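Phosphinothricin N-acetyltransferase (Brucella ovis, PDB 5DWN) transfers the acetyl group of acetyl-CoA to the amino group of phosphinothricin, as a GNAT-family acetyltransferase. Local coordinates at the interface of chains A and B. Numbering follows the deposited sequence. Chains: chain A/B, Phosphinothricin N-acetyltransferase.

The interface of chains A and B. Residues chain A 85, 88-89, 123-124, 176, 181; chain B 155-158, 163.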
# COMPACT_ATOMS: atom_id res chain seq x y z
N ALA A 85 8.76 10.69 -0.67
CA ALA A 85 9.87 9.83 -1.09
C ALA A 85 9.41 8.74 -2.06
O ALA A 85 10.24 8.20 -2.80
CB ALA A 85 10.57 9.19 0.11
N TRP A 88 8.70 8.36 -7.18
CA TRP A 88 9.20 7.67 -8.37
C TRP A 88 8.67 6.24 -8.47
O TRP A 88 9.16 5.45 -9.28
CB TRP A 88 10.74 7.67 -8.39
CG TRP A 88 11.32 9.03 -8.58
CD1 TRP A 88 11.64 9.63 -9.77
CD2 TRP A 88 11.66 9.97 -7.55
NE1 TRP A 88 12.15 10.89 -9.54
CE2 TRP A 88 12.17 11.12 -8.19
CE3 TRP A 88 11.57 9.95 -6.15
CZ2 TRP A 88 12.60 12.24 -7.48
CZ3 TRP A 88 12.01 11.07 -5.44
CH2 TRP A 88 12.51 12.20 -6.11
N LEU A 89 7.71 5.89 -7.63
CA LEU A 89 7.10 4.57 -7.61
C LEU A 89 5.65 4.71 -8.06
O LEU A 89 4.90 5.50 -7.47
CB LEU A 89 7.16 3.98 -6.20
CG LEU A 89 6.37 2.69 -5.94
CD1 LEU A 89 7.03 1.56 -6.69
CD2 LEU A 89 6.30 2.38 -4.44
N ARG A 123 10.62 5.30 -11.72
CA ARG A 123 11.72 4.35 -11.66
C ARG A 123 11.30 2.93 -11.30
O ARG A 123 12.06 2.00 -11.57
CB ARG A 123 12.79 4.82 -10.66
CG ARG A 123 13.58 6.03 -11.15
CD ARG A 123 14.26 5.73 -12.49
NE ARG A 123 15.10 6.83 -12.98
CZ ARG A 123 16.36 7.04 -12.60
NH1 ARG A 123 16.92 6.24 -11.70
NH2 ARG A 123 17.04 8.06 -13.10
N GLN A 124 10.12 2.75 -10.70
CA GLN A 124 9.62 1.42 -10.38
C GLN A 124 8.13 1.38 -10.67
O GLN A 124 7.42 2.37 -10.43
CB GLN A 124 9.84 1.03 -8.91
CG GLN A 124 11.29 1.08 -8.44
CD GLN A 124 12.14 -0.06 -8.98
OE1 GLN A 124 11.62 -1.10 -9.38
NE2 GLN A 124 13.46 0.13 -8.98
N GLY A 176 15.85 2.10 -12.81
CA GLY A 176 15.48 1.70 -11.46
C GLY A 176 16.27 2.46 -10.41
O GLY A 176 16.34 3.69 -10.43
N PRO A 181 17.73 9.70 -9.50
CA PRO A 181 16.52 9.99 -10.27
C PRO A 181 16.53 11.41 -10.82
O PRO A 181 17.30 12.27 -10.39
CB PRO A 181 15.40 9.81 -9.24
CG PRO A 181 16.06 10.16 -7.95
CD PRO A 181 17.48 9.67 -8.05
N GLY B 155 14.00 -0.07 -4.10
CA GLY B 155 14.01 1.27 -4.68
C GLY B 155 12.65 1.92 -4.68
O GLY B 155 12.29 2.61 -5.64
N SER B 156 11.86 1.68 -3.64
CA SER B 156 10.53 2.27 -3.49
C SER B 156 10.59 3.74 -3.07
O SER B 156 9.63 4.48 -3.29
CB SER B 156 9.72 1.48 -2.46
OG SER B 156 10.42 1.43 -1.22
N GLY B 157 11.69 4.17 -2.46
CA GLY B 157 11.79 5.53 -1.97
C GLY B 157 13.13 6.13 -2.33
O GLY B 157 14.13 5.42 -2.49
N PHE B 158 13.13 7.45 -2.50
CA PHE B 158 14.37 8.20 -2.68
C PHE B 158 14.34 9.39 -1.73
O PHE B 158 13.42 10.21 -1.78
CB PHE B 158 14.54 8.67 -4.13
CG PHE B 158 15.92 9.24 -4.39
CD1 PHE B 158 16.99 8.40 -4.67
CD2 PHE B 158 16.14 10.61 -4.30
CE1 PHE B 158 18.26 8.92 -4.88
CE2 PHE B 158 17.42 11.13 -4.52
CZ PHE B 158 18.47 10.28 -4.81
N TRP B 163 18.50 5.72 -2.78
CA TRP B 163 17.35 4.85 -2.93
C TRP B 163 17.13 4.02 -1.67
O TRP B 163 18.07 3.60 -1.00
CB TRP B 163 17.53 3.93 -4.14
CG TRP B 163 17.45 4.68 -5.41
CD1 TRP B 163 18.48 5.04 -6.23
CD2 TRP B 163 16.25 5.18 -6.01
NE1 TRP B 163 17.99 5.73 -7.32
CE2 TRP B 163 16.63 5.83 -7.20
CE3 TRP B 163 14.89 5.13 -5.66
CZ2 TRP B 163 15.70 6.44 -8.04
CZ3 TRP B 163 13.98 5.74 -6.49
CH2 TRP B 163 14.38 6.38 -7.67
O HOH W 1 10.07 6.77 -5.37
O HOH W 2 13.97 2.89 -7.98
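With CG anti to its backbone N (chi1 -170°), B:Phe158 turns its ring toward A:Pro181, while B:Trp163, its CG anti to the carbonyl carbon (chi1 -70°), sends the six-membered end of its indole between A:Arg123, A:Pro181 and A:Trp88. The tips of A:Pro181 and B:Phe158 meet: the pyrrolidine CD lies over one phenyl face, displaced toward CE1 and 3.5 Å from the centroid, in a CH-pi contact. Proline suits this place because its CD, bonded to nitrogen, is a somewhat polarised methylene that an aromatic face accepts well. Its CB touches CZ2 of B:Trp163 at 3.6 Å and also lies over a face of A:Trp88, wedging the rigid ring among aromatics of both chains.

Within chain B, CD1 of B:Phe158 sits over the centre of the B:Trp163 indole, on the face opposite A:Gly176 O and the second water. At the indole's far rim A:Arg123 crosses at about a right angle, its aliphatic CG 3.6 Å from CH2. The arginine's long chain thus gives carbon to the tryptophan, while NH1 donates a hydrogen bond to A:Gly176 O, nearly in the guanidinium plane. A:Trp88 and B:Phe158 cross obliquely, CZ3 3.7 Å from CB; the broad indole reaches chain B while offering a face to A:Pro181.

Beside this cluster, B:Phe158 N donates to A:Ala85 O at 3.0 Å, joining strand 156-159 to the 3-10 helix 84-86; alanine's small methyl, CB 3.6 Å from B:Phe158 O, seems suited to such close backbones. The patch recurs in the two-fold assembly, which may not be biological. One water links A:Trp88 N, A:Ala85 O and B:Ser156 O; a second lies 3.0 Å from A:Gln124 NE2 and 2.9 Å from B:Gly155 O.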